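Local coordinates for DUF416 domain-containing protein (Shewanella baltica, PDB 2Q9R), which is of unknown function but belongs to the DUF416 family, folds as an all-helical protein and holds benzoic acid in a pocket in this crystal, at residues 10-15 with 116-121; 25-30 with 159-164; 58-61 with 65-68; 166-171 with 181-186; 20-25 with 177-182. All coordinates share one frame; numbering follows the deposited sequence.

Interaction 1: residues 10-15 with 116-121; sequences KRLKAL and DIVNIS
Lys13 and Val118 mark the closest backbone approach, their CA atoms 6.7 Å apart, where helix 8-14 passes the junction between helix 114-118 and helix 120-136. Leu12 carries most of the contact from its side. Its CG stands anti to the backbone N (chi1 -167°), which sends CD2 into the angle between Val118 and Ser121. There CD2 lies 3.9 Å from Val118 CG1 and 3.7 Å from Ser121 CB, so one methyl touches both residues. The leucine and valine side chains run past one another in opposite senses and meet flank to flank. In this all-helical DUF416 fold the contact fastens the short N-terminal helix, far away in sequence, to the place where helix 114-118 gives way to helix 120-136. Lys13 adds only the aliphatic start of its chain: CG comes to 4.3 Å from Val118 CG1, at the exposed margin. Ser121 presents its CB to the leucine, while its OG hydrogen-bonds to Gln162 on helix 153-170, which satisfies a polar atom in a buried spot. Val118 also packs against Lys20 of helix 17-42, whose NZ hydrogen-bonds to the carbonyl oxygens of Lys13 and Leu15.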
# COMPACT_ATOMS: atom_id res chain seq x y z
N LYS A 10 -16.31 21.24 -1.58
CA LYS A 10 -16.83 22.51 -2.07
C LYS A 10 -16.08 22.87 -3.38
O LYS A 10 -16.67 23.46 -4.29
CB LYS A 10 -16.75 23.62 -1.00
N ARG A 11 -14.80 22.50 -3.47
CA ARG A 11 -13.94 22.86 -4.60
C ARG A 11 -14.26 21.98 -5.80
O ARG A 11 -14.35 22.43 -6.97
CB ARG A 11 -12.46 22.66 -4.23
CG ARG A 11 -11.84 23.71 -3.32
CD ARG A 11 -10.31 23.67 -3.42
NE ARG A 11 -9.75 22.54 -2.70
CZ ARG A 11 -8.69 21.82 -3.06
NH1 ARG A 11 -8.05 22.02 -4.18
NH2 ARG A 11 -8.29 20.82 -2.28
N LEU A 12 -14.52 20.72 -5.50
CA LEU A 12 -14.91 19.77 -6.52
C LEU A 12 -16.25 20.18 -7.12
O LEU A 12 -16.44 20.18 -8.35
CB LEU A 12 -14.96 18.37 -5.88
CG LEU A 12 -15.05 17.14 -6.74
CD1 LEU A 12 -13.98 17.16 -7.82
CD2 LEU A 12 -14.93 15.93 -5.84
N LYS A 13 -17.18 20.57 -6.26
CA LYS A 13 -18.51 20.97 -6.74
C LYS A 13 -18.46 22.29 -7.55
O LYS A 13 -19.27 22.50 -8.46
CB LYS A 13 -19.48 21.11 -5.57
CG LYS A 13 -19.84 19.77 -4.91
CD LYS A 13 -20.53 19.96 -3.56
CE LYS A 13 -20.83 18.62 -2.88
NZ LYS A 13 -21.74 18.78 -1.69
N ALA A 14 -17.51 23.15 -7.21
CA ALA A 14 -17.30 24.41 -7.92
C ALA A 14 -16.70 24.24 -9.32
O ALA A 14 -16.75 25.15 -10.13
CB ALA A 14 -16.44 25.34 -7.07
N LEU A 15 -16.19 23.07 -9.65
CA LEU A 15 -15.76 22.81 -11.03
C LEU A 15 -16.89 22.94 -12.06
O LEU A 15 -18.07 22.69 -11.75
CB LEU A 15 -15.17 21.42 -11.12
CG LEU A 15 -13.88 21.22 -10.31
CD1 LEU A 15 -13.37 19.81 -10.56
CD2 LEU A 15 -12.79 22.29 -10.65
N ASP A 116 -23.46 12.95 -9.80
CA ASP A 116 -22.91 11.61 -9.98
C ASP A 116 -21.44 11.62 -10.39
O ASP A 116 -20.68 10.68 -10.09
CB ASP A 116 -23.67 10.87 -11.05
CG ASP A 116 -25.07 10.48 -10.62
OD1 ASP A 116 -25.53 10.88 -9.52
OD2 ASP A 116 -25.70 9.77 -11.42
N ILE A 117 -21.06 12.65 -11.14
CA ILE A 117 -19.69 12.81 -11.59
C ILE A 117 -18.83 13.11 -10.38
O ILE A 117 -17.83 12.48 -10.20
CB ILE A 117 -19.52 13.93 -12.66
CG1 ILE A 117 -20.40 13.65 -13.89
CG2 ILE A 117 -18.04 14.06 -13.04
CD1 ILE A 117 -20.46 14.78 -14.92
N VAL A 118 -19.26 14.07 -9.57
CA VAL A 118 -18.59 14.45 -8.34
C VAL A 118 -18.44 13.21 -7.45
O VAL A 118 -17.39 12.98 -6.94
CB VAL A 118 -19.35 15.61 -7.57
CG1 VAL A 118 -18.85 15.75 -6.11
CG2 VAL A 118 -19.29 16.99 -8.34
N ASN A 119 -19.50 12.41 -7.31
CA ASN A 119 -19.46 11.21 -6.44
C ASN A 119 -18.52 10.08 -6.86
O ASN A 119 -18.31 9.15 -6.08
CB ASN A 119 -20.86 10.65 -6.21
CG ASN A 119 -21.63 11.45 -5.15
OD1 ASN A 119 -21.02 12.23 -4.39
ND2 ASN A 119 -22.95 11.26 -5.09
N ILE A 120 -17.94 10.17 -8.06
CA ILE A 120 -16.89 9.25 -8.44
C ILE A 120 -15.74 9.42 -7.48
O ILE A 120 -14.96 8.45 -7.26
CB ILE A 120 -16.39 9.46 -9.92
CG1 ILE A 120 -17.50 9.10 -10.94
CG2 ILE A 120 -15.13 8.68 -10.18
CD1 ILE A 120 -18.31 7.85 -10.65
N SER A 121 -15.61 10.62 -6.88
CA SER A 121 -14.57 10.82 -5.82
C SER A 121 -14.72 9.88 -4.62
O SER A 121 -13.75 9.30 -4.13
CB SER A 121 -14.54 12.27 -5.29
OG SER A 121 -13.65 12.37 -4.14

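Interaction 2: residues 25-30 with 159-164; sequences TALCQR and KELQNS
Arg30 and Leu161 each hold CG anti to the backbone N (chi1 -179° and -178°), and from there their side chains approach from opposite directions across the gap between helices 17-42 and 153-170. The arginine runs extended from CG to NE and lays one face of its guanidinium against the leucine. Leu161 CD1 sits 3.5 Å above that plane, offset toward the rim, and Leu161 CG is 3.6 Å from Arg30 NE. One turn earlier, Leu27 adds a second patch: its CD2 meets Leu161 CD1 at 3.8 Å, and its CD1 reaches the amide carbon CD of Gln162, also at 3.8 Å, with the two chains crossing at about a right angle. The helix segments run roughly antiparallel, at 147°, with axes 11.5 Å apart, a spacing bridged by these long side chains within the helical bundle. Both polar ends are tied down elsewhere: Arg30 NH1 forms a salt bridge with Glu158, and Gln162 bonds through OE1 to Ser121 and through NE2 to Glu158. Shortening Arg30 to an alanine would probably leave Glu158 without its ion-pair mate and bare the flank of Leu161. The contact thus joins apolar packing over a guanidinium face to a polar network in which buried Arg30 and Gln162 share Glu158.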
# COMPACT_ATOMS: atom_id res chain seq x y z
N THR A 25 -12.96 11.04 -15.03
CA THR A 25 -12.36 10.17 -16.05
C THR A 25 -10.99 9.68 -15.59
O THR A 25 -10.73 8.50 -15.66
CB THR A 25 -12.25 10.87 -17.38
OG1 THR A 25 -13.59 11.27 -17.74
CG2 THR A 25 -11.69 9.95 -18.52
N ALA A 26 -10.16 10.62 -15.12
CA ALA A 26 -8.82 10.29 -14.61
C ALA A 26 -8.89 9.26 -13.44
O ALA A 26 -8.11 8.30 -13.38
CB ALA A 26 -8.11 11.59 -14.15
N LEU A 27 -9.79 9.49 -12.48
CA LEU A 27 -10.02 8.51 -11.43
C LEU A 27 -10.49 7.14 -11.96
O LEU A 27 -10.12 6.13 -11.43
CB LEU A 27 -11.01 9.05 -10.37
CG LEU A 27 -10.53 10.17 -9.45
CD1 LEU A 27 -11.52 10.40 -8.33
CD2 LEU A 27 -9.04 9.94 -8.91
N CYS A 28 -11.31 7.10 -12.99
CA CYS A 28 -11.81 5.82 -13.47
C CYS A 28 -10.71 5.06 -14.15
O CYS A 28 -10.65 3.86 -14.04
CB CYS A 28 -12.97 5.99 -14.43
SG CYS A 28 -14.50 6.45 -13.66
N GLN A 29 -9.86 5.78 -14.89
CA GLN A 29 -8.74 5.17 -15.55
C GLN A 29 -7.83 4.51 -14.52
O GLN A 29 -7.37 3.44 -14.74
CB GLN A 29 -7.95 6.19 -16.36
CG GLN A 29 -6.72 5.62 -17.02
CD GLN A 29 -7.05 4.70 -18.15
OE1 GLN A 29 -7.80 5.08 -19.00
NE2 GLN A 29 -6.51 3.49 -18.17
N ARG A 30 -7.60 5.17 -13.41
CA ARG A 30 -6.71 4.69 -12.37
C ARG A 30 -7.15 3.36 -11.72
O ARG A 30 -6.32 2.57 -11.29
CB ARG A 30 -6.55 5.83 -11.34
CG ARG A 30 -5.66 5.56 -10.19
CD ARG A 30 -5.27 6.87 -9.52
NE ARG A 30 -4.73 6.70 -8.20
CZ ARG A 30 -5.42 6.79 -7.06
NH1 ARG A 30 -6.72 7.05 -7.05
NH2 ARG A 30 -4.79 6.62 -5.92
N LYS A 159 -5.80 10.31 -0.92
CA LYS A 159 -6.03 11.73 -0.62
C LYS A 159 -5.13 12.68 -1.37
O LYS A 159 -5.61 13.72 -1.88
CB LYS A 159 -5.88 11.98 0.89
CG LYS A 159 -6.16 13.44 1.27
CD LYS A 159 -5.84 13.74 2.74
CE LYS A 159 -5.43 15.19 2.94
NZ LYS A 159 -5.33 15.54 4.39
N GLU A 160 -3.84 12.37 -1.41
CA GLU A 160 -2.86 13.19 -2.11
C GLU A 160 -3.08 13.21 -3.63
O GLU A 160 -3.05 14.27 -4.25
CB GLU A 160 -1.43 12.74 -1.74
CG GLU A 160 -1.05 13.16 -0.31
CD GLU A 160 0.28 12.54 0.22
OE1 GLU A 160 1.04 11.96 -0.60
OE2 GLU A 160 0.53 12.65 1.45
N LEU A 161 -3.34 12.06 -4.23
CA LEU A 161 -3.62 12.02 -5.65
C LEU A 161 -4.92 12.77 -6.00
O LEU A 161 -4.93 13.58 -6.91
CB LEU A 161 -3.64 10.57 -6.15
CG LEU A 161 -3.87 10.20 -7.63
CD1 LEU A 161 -5.33 10.42 -8.09
CD2 LEU A 161 -2.89 10.92 -8.53
N GLN A 162 -6.00 12.55 -5.27
CA GLN A 162 -7.24 13.29 -5.56
C GLN A 162 -7.06 14.81 -5.38
O GLN A 162 -7.60 15.58 -6.17
CB GLN A 162 -8.41 12.80 -4.69
CG GLN A 162 -8.94 11.42 -5.05
CD GLN A 162 -10.40 11.28 -4.77
OE1 GLN A 162 -11.16 12.25 -4.93
NE2 GLN A 162 -10.82 10.07 -4.35
N ASN A 163 -6.30 15.24 -4.38
CA ASN A 163 -6.04 16.66 -4.21
C ASN A 163 -5.20 17.27 -5.32
O ASN A 163 -5.49 18.36 -5.81
CB ASN A 163 -5.41 16.95 -2.83
CG ASN A 163 -6.48 17.17 -1.79
OD1 ASN A 163 -6.97 18.28 -1.63
ND2 ASN A 163 -6.89 16.09 -1.12
N SER A 164 -4.13 16.58 -5.66
CA SER A 164 -3.23 17.02 -6.72
C SER A 164 -3.94 17.08 -8.07
O SER A 164 -3.73 18.00 -8.85
CB SER A 164 -2.05 16.07 -6.81
OG SER A 164 -1.16 16.32 -5.74

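Interaction 3: residues 58-61 with 65-68; sequences WQSL and KLKF
Leu66 buries the most surface here, folding back from the loop that links helix 47-62 to helix 70-79 to lie against the C-terminal end of the helix it has just left. The chain turns back on its own helix, with only three residues between the two segments, at the surface of the all-helical fold. The leucine points its CG anti to its own backbone N (chi1 -174°), and a single methyl, CD2, does the touching. That methyl rests on the helix backbone between Gln59 and Ser60, 3.7 Å from Gln59 CB and 3.4 Å from Ser60 N. Ser60 is the second main contributor. Its OG lies 3.3 Å from Leu66 CD2, a close carbon-oxygen contact, while its hydrogen bond goes elsewhere, to the carbonyl oxygen of Leu56 one turn back along the helix. Gln59 gives its CB to the leucine, and the rest of its chain leads away from it. On the far side of the same helix, Trp58 packs on Leu22 and Thr25 of helix 17-42, so this turn faces both the core and the loop. Phe68 meets the serine edge-on: Ser60 OG lies in the plane of the ring, 3.6 Å from CE1.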
# COMPACT_ATOMS: atom_id res chain seq x y z
N TRP A 58 -12.06 9.44 -22.70
CA TRP A 58 -10.94 10.36 -22.96
C TRP A 58 -11.22 11.19 -24.22
O TRP A 58 -11.05 12.42 -24.20
CB TRP A 58 -9.62 9.64 -23.07
CG TRP A 58 -9.10 9.17 -21.75
CD1 TRP A 58 -8.97 7.89 -21.34
CD2 TRP A 58 -8.66 9.99 -20.65
NE1 TRP A 58 -8.46 7.84 -20.06
CE2 TRP A 58 -8.25 9.12 -19.62
CE3 TRP A 58 -8.54 11.36 -20.45
CZ2 TRP A 58 -7.80 9.58 -18.39
CZ3 TRP A 58 -8.04 11.82 -19.24
CH2 TRP A 58 -7.66 10.95 -18.25
N GLN A 59 -11.61 10.52 -25.30
CA GLN A 59 -11.90 11.23 -26.55
C GLN A 59 -13.01 12.24 -26.40
O GLN A 59 -13.01 13.29 -27.07
CB GLN A 59 -12.26 10.23 -27.65
CG GLN A 59 -11.09 9.43 -28.17
CD GLN A 59 -10.13 10.31 -28.89
OE1 GLN A 59 -10.54 11.10 -29.76
NE2 GLN A 59 -8.85 10.25 -28.50
N SER A 60 -13.99 11.95 -25.55
CA SER A 60 -15.08 12.91 -25.31
C SER A 60 -14.57 14.22 -24.77
O SER A 60 -15.17 15.28 -25.02
CB SER A 60 -16.10 12.37 -24.32
OG SER A 60 -16.55 11.12 -24.80
N LEU A 61 -13.47 14.14 -24.03
CA LEU A 61 -12.86 15.35 -23.49
C LEU A 61 -12.01 16.10 -24.52
O LEU A 61 -11.87 17.30 -24.39
CB LEU A 61 -12.03 15.02 -22.25
CG LEU A 61 -12.83 14.46 -21.06
CD1 LEU A 61 -11.93 13.66 -20.09
CD2 LEU A 61 -13.57 15.58 -20.34
N LYS A 65 -16.70 17.05 -31.53
CA LYS A 65 -17.40 16.34 -32.61
C LYS A 65 -17.69 14.85 -32.29
O LYS A 65 -18.40 14.20 -33.03
CB LYS A 65 -16.63 16.45 -33.94
CG LYS A 65 -16.34 17.90 -34.42
N LEU A 66 -17.16 14.30 -31.19
CA LEU A 66 -17.37 12.88 -30.88
C LEU A 66 -18.79 12.50 -30.47
O LEU A 66 -19.35 13.07 -29.55
CB LEU A 66 -16.43 12.40 -29.79
CG LEU A 66 -16.44 10.90 -29.47
CD1 LEU A 66 -15.58 10.11 -30.44
CD2 LEU A 66 -15.93 10.72 -28.05
N LYS A 67 -19.35 11.50 -31.15
CA LYS A 67 -20.60 10.88 -30.72
C LYS A 67 -20.46 9.37 -30.74
O LYS A 67 -19.75 8.82 -31.59
CB LYS A 67 -21.77 11.28 -31.60
CG LYS A 67 -22.40 12.63 -31.24
N PHE A 68 -21.14 8.70 -29.82
CA PHE A 68 -21.17 7.24 -29.80
C PHE A 68 -22.37 6.76 -29.03
O PHE A 68 -23.01 7.54 -28.33
CB PHE A 68 -19.86 6.65 -29.25
CG PHE A 68 -19.56 7.04 -27.84
CD1 PHE A 68 -18.93 8.24 -27.55
CD2 PHE A 68 -19.91 6.21 -26.79
CE1 PHE A 68 -18.66 8.61 -26.22
CE2 PHE A 68 -19.66 6.56 -25.47
CZ PHE A 68 -19.03 7.76 -25.18

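Interaction 4: residues 166-171 with 181-186; sequences LEIIEE and KGLRKD
Leu183 reaches from helix 177-190 toward two neighbouring isoleucines on helix 153-170 and gives one methyl to each. The inner half is the Ile169 side. Ile169 itself is buried, with CG1 placed anti to the carbonyl carbon (chi1 -62°), and that CG1 comes to 4.2 Å from Leu183 CD1, the two side chains crossing at a slant. The close packing here comes from a third helix: Ile169 touches Leu22 and Phe23 of helix 17-42, and Leu183 also reaches Leu22, so this end of the contact closes against the core. The outer half is Ile168, which is only partly covered. Its CG2 meets Leu183 CD2 at 4.0 Å as the side chains slide past each other in opposite directions. Ile168 is modelled in two conformers, so this half is the less certain. Exposed Glu171 and Asp186 lie on this solvent side. The backbones stay well apart: the nearest CA atoms, those of Ile168 and Leu183, are 9.3 Å from each other, so branched side chains alone span the gap between these two consecutive helices, the last pair in the chain. Charged groups nearby find their partners elsewhere, Glu170 in a salt bridge with Arg11 and Arg184 in one with Glu55. Across the interface itself only methyl and methylene groups meet, so the attraction is dispersive and hydrophobic and carries little directional demand.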
# COMPACT_ATOMS: atom_id res chain seq x y z
N LEU A 166 -7.17 17.57 -8.41
CA LEU A 166 -8.12 18.68 -8.34
C LEU A 166 -7.41 20.02 -8.58
O LEU A 166 -7.93 20.89 -9.31
CB LEU A 166 -8.84 18.71 -6.99
CG LEU A 166 -9.83 19.83 -6.70
CD1 LEU A 166 -10.88 19.91 -7.79
CD2 LEU A 166 -10.48 19.63 -5.33
N GLU A 167 -6.24 20.17 -7.95
CA GLU A 167 -5.45 21.38 -8.08
C GLU A 167 -5.03 21.70 -9.49
O GLU A 167 -5.04 22.85 -9.87
CB GLU A 167 -4.18 21.30 -7.24
CG GLU A 167 -4.42 21.40 -5.76
CD GLU A 167 -3.18 21.07 -4.96
OE1 GLU A 167 -2.09 20.97 -5.57
OE2 GLU A 167 -3.30 20.92 -3.72
N ILE A 168 -4.60 20.70 -10.25
CA ILE A 168 -4.18 20.97 -11.61
C ILE A 168 -5.38 21.34 -12.49
O ILE A 168 -5.30 22.27 -13.31
CB ILE A 168 -3.23 19.89 -12.20
CG1 ILE A 168 -2.72 20.32 -13.58
CG2 ILE A 168 -3.86 18.49 -12.21
CD1 ILE A 168 -1.29 19.80 -13.91
N ILE A 169 -6.52 20.69 -12.28
CA ILE A 169 -7.72 21.04 -13.04
C ILE A 169 -8.25 22.40 -12.68
O ILE A 169 -8.62 23.18 -13.56
CB ILE A 169 -8.81 19.94 -12.89
CG1 ILE A 169 -8.26 18.62 -13.47
CG2 ILE A 169 -10.13 20.33 -13.55
CD1 ILE A 169 -9.11 17.38 -13.15
N GLU A 170 -8.26 22.72 -11.39
CA GLU A 170 -8.88 23.94 -10.97
C GLU A 170 -8.10 25.20 -11.30
O GLU A 170 -8.68 26.28 -11.41
CB GLU A 170 -9.33 23.85 -9.51
CG GLU A 170 -8.37 24.23 -8.48
CD GLU A 170 -8.79 23.70 -7.11
OE1 GLU A 170 -9.99 23.76 -6.71
OE2 GLU A 170 -7.88 23.24 -6.41
N GLU A 171 -6.80 25.07 -11.51
CA GLU A 171 -5.99 26.22 -11.88
C GLU A 171 -6.13 26.58 -13.36
O GLU A 171 -5.54 27.55 -13.83
CB GLU A 171 -4.53 25.99 -11.48
CG GLU A 171 -3.75 25.01 -12.33
CD GLU A 171 -2.35 24.72 -11.76
OE1 GLU A 171 -2.14 24.87 -10.52
OE2 GLU A 171 -1.48 24.33 -12.56
N LYS A 181 -4.54 15.15 -22.27
CA LYS A 181 -3.48 14.23 -22.68
C LYS A 181 -2.49 13.96 -21.58
O LYS A 181 -2.06 12.82 -21.42
CB LYS A 181 -2.72 14.72 -23.94
CG LYS A 181 -1.23 14.17 -24.08
CD LYS A 181 -0.54 14.48 -25.45
N GLY A 182 -2.07 15.00 -20.88
CA GLY A 182 -1.03 14.86 -19.88
C GLY A 182 -1.49 14.07 -18.67
O GLY A 182 -0.75 13.27 -18.12
N LEU A 183 -2.72 14.30 -18.25
CA LEU A 183 -3.26 13.55 -17.14
C LEU A 183 -3.43 12.07 -17.52
O LEU A 183 -3.04 11.19 -16.77
CB LEU A 183 -4.58 14.16 -16.64
CG LEU A 183 -4.41 15.49 -15.90
CD1 LEU A 183 -5.81 15.99 -15.59
CD2 LEU A 183 -3.55 15.38 -14.65
N ARG A 184 -3.94 11.81 -18.71
CA ARG A 184 -4.13 10.44 -19.15
C ARG A 184 -2.80 9.70 -19.20
O ARG A 184 -2.70 8.57 -18.72
CB ARG A 184 -4.76 10.41 -20.51
CG ARG A 184 -5.04 9.01 -21.07
CD ARG A 184 -5.24 9.11 -22.56
NE ARG A 184 -6.19 8.14 -23.07
CZ ARG A 184 -5.90 6.98 -23.65
NH1 ARG A 184 -4.63 6.59 -23.83
NH2 ARG A 184 -6.91 6.20 -24.08
N LYS A 185 -1.81 10.34 -19.82
CA LYS A 185 -0.47 9.76 -19.95
C LYS A 185 0.15 9.51 -18.59
O LYS A 185 0.69 8.44 -18.35
CB LYS A 185 0.41 10.67 -20.81
CG LYS A 185 1.86 10.20 -20.96
CD LYS A 185 2.57 10.91 -22.15
CE LYS A 185 3.61 11.96 -21.67
NZ LYS A 185 4.83 11.40 -20.97
N ASP A 186 0.04 10.48 -17.68
CA ASP A 186 0.55 10.29 -16.32
C ASP A 186 -0.06 9.07 -15.63
O ASP A 186 0.67 8.28 -15.05
CB ASP A 186 0.30 11.53 -15.43
CG ASP A 186 1.18 12.75 -15.81
OD1 ASP A 186 2.20 12.59 -16.55
OD2 ASP A 186 0.84 13.87 -15.34

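Interaction 5: residues 20-25 with 177-182; sequences KQLFAT and AELVKG
Leu22 splits its two methyls between neighbouring residues of helix 177-190. Its CG is anti to the backbone N (chi1 175°) and chi2 is 54°, a common leucine shape that spreads CD1 and CD2 like a fork toward the other helix. CD2 lands on Leu179, 3.9 Å from both CG and CD2 of that residue. CD1 goes to Val180, 4.0 Å from its CG2 and 4.2 Å from its CA, close enough to lie against the backbone as well as the methyl. Leu179 has almost the same conformation as Leu22 (chi1 178°), and the two meet at a slant, a methyl of Leu22 against the branch point of Leu179. Val180 places CG1 anti to N, leaving CG2, beside the backbone N, as the methyl that faces Leu22. Cutting Leu22 back to an alanine would probably open a gap between the helices and take from Leu179 and Val180 the apolar partner they share on helix 17-42. One turn on from Gln21, Thr25 bends its hydroxyl back onto its own helix: OG1 donates to Gln21 O at 2.6 Å from above the carbonyl plane, while Thr25 N reaches the same oxygen from the opposite face, so the hydroxyl of this buried threonine is satisfied within its own helix. Val180 also packs on Trp58 of helix 47-62. Aliphatic side chains meshing between helices far apart in sequence, as here between 17-42 and 177-190, form the core of an all-helical fold.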
# COMPACT_ATOMS: atom_id res chain seq x y z
N LYS A 20 -15.14 18.66 -13.98
CA LYS A 20 -15.61 17.47 -13.24
C LYS A 20 -15.42 16.16 -14.00
O LYS A 20 -14.93 15.15 -13.46
CB LYS A 20 -17.08 17.63 -12.92
CG LYS A 20 -17.40 18.70 -11.86
CD LYS A 20 -18.95 18.79 -11.66
CE LYS A 20 -19.30 19.49 -10.38
NZ LYS A 20 -19.70 20.85 -10.59
N GLN A 21 -15.81 16.21 -15.27
CA GLN A 21 -15.74 15.04 -16.15
C GLN A 21 -14.31 14.58 -16.33
O GLN A 21 -14.01 13.36 -16.27
CB GLN A 21 -16.35 15.42 -17.48
CG GLN A 21 -16.59 14.25 -18.43
CD GLN A 21 -17.35 14.68 -19.69
OE1 GLN A 21 -18.11 15.63 -19.67
NE2 GLN A 21 -17.10 13.99 -20.79
N LEU A 22 -13.40 15.54 -16.51
CA LEU A 22 -11.96 15.21 -16.56
C LEU A 22 -11.46 14.54 -15.27
O LEU A 22 -10.78 13.48 -15.31
CB LEU A 22 -11.13 16.48 -16.86
CG LEU A 22 -9.59 16.40 -16.84
CD1 LEU A 22 -9.08 15.27 -17.77
CD2 LEU A 22 -8.96 17.76 -17.26
N PHE A 23 -11.76 15.18 -14.13
CA PHE A 23 -11.41 14.65 -12.81
C PHE A 23 -11.86 13.18 -12.65
O PHE A 23 -11.08 12.30 -12.24
CB PHE A 23 -12.05 15.56 -11.71
CG PHE A 23 -11.79 15.09 -10.29
CD1 PHE A 23 -12.61 14.16 -9.69
CD2 PHE A 23 -10.71 15.61 -9.55
CE1 PHE A 23 -12.40 13.75 -8.37
CE2 PHE A 23 -10.46 15.18 -8.25
CZ PHE A 23 -11.28 14.22 -7.67
N ALA A 24 -13.13 12.94 -12.94
CA ALA A 24 -13.76 11.61 -12.79
C ALA A 24 -13.22 10.60 -13.81
O ALA A 24 -12.97 9.42 -13.49
CB ALA A 24 -15.32 11.76 -12.92
N THR A 25 -12.96 11.04 -15.03
CA THR A 25 -12.36 10.17 -16.05
C THR A 25 -10.99 9.68 -15.59
O THR A 25 -10.73 8.50 -15.66
CB THR A 25 -12.25 10.87 -17.38
OG1 THR A 25 -13.59 11.27 -17.74
CG2 THR A 25 -11.69 9.95 -18.52
N ALA A 177 -6.62 20.41 -24.47
CA ALA A 177 -6.16 19.12 -25.02
C ALA A 177 -4.88 18.64 -24.33
O ALA A 177 -4.72 17.45 -24.05
CB ALA A 177 -5.93 19.23 -26.53
N GLU A 178 -3.99 19.58 -24.03
CA GLU A 178 -2.72 19.28 -23.41
C GLU A 178 -2.94 18.76 -22.00
O GLU A 178 -2.23 17.86 -21.54
CB GLU A 178 -1.81 20.52 -23.38
CG GLU A 178 -1.73 21.28 -24.72
CD GLU A 178 -2.83 22.37 -24.90
OE1 GLU A 178 -2.86 23.35 -24.12
OE2 GLU A 178 -3.65 22.24 -25.83
N LEU A 179 -3.91 19.34 -21.31
CA LEU A 179 -4.21 18.95 -19.94
C LEU A 179 -4.76 17.53 -19.94
O LEU A 179 -4.29 16.68 -19.20
CB LEU A 179 -5.20 19.94 -19.34
CG LEU A 179 -5.70 19.73 -17.91
CD1 LEU A 179 -4.51 19.60 -16.99
CD2 LEU A 179 -6.65 20.89 -17.50
N VAL A 180 -5.75 17.28 -20.79
CA VAL A 180 -6.36 15.95 -20.86
C VAL A 180 -5.31 14.90 -21.21
O VAL A 180 -5.17 13.87 -20.52
CB VAL A 180 -7.52 15.94 -21.86
CG1 VAL A 180 -8.12 14.56 -22.03
CG2 VAL A 180 -8.61 16.93 -21.39
N LYS A 181 -4.54 15.15 -22.27
CA LYS A 181 -3.48 14.23 -22.68
C LYS A 181 -2.49 13.96 -21.58
O LYS A 181 -2.06 12.82 -21.42
CB LYS A 181 -2.72 14.72 -23.94
CG LYS A 181 -1.23 14.17 -24.08
CD LYS A 181 -0.54 14.48 -25.45
N GLY A 182 -2.07 15.00 -20.88
CA GLY A 182 -1.03 14.86 -19.88
C GLY A 182 -1.49 14.07 -18.67
O GLY A 182 -0.75 13.27 -18.12

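In the fold
Helix 17-42 ties the set together: it supplies one segment each to interactions 2 and 5, and its Leu22 packs on residues of interaction 4. Interactions 4 and 5 have centres about 6 Å apart and share Lys181 and Gly182 on helix 177-190, while interactions 2 and 4 both use helix 153-170, with centres about 9 Å apart. Along the chain, interaction 1 crosses interactions 2 and 5, interaction 2 is nested inside the loop closed by 5, and the short-range interaction 3 inside those of 1, 2 and 5. Peripheral interaction 3 is joined to 2, 4 and 5 by Trp58. Early helices thus pack against mid-chain and C-terminal ones within one helical fold.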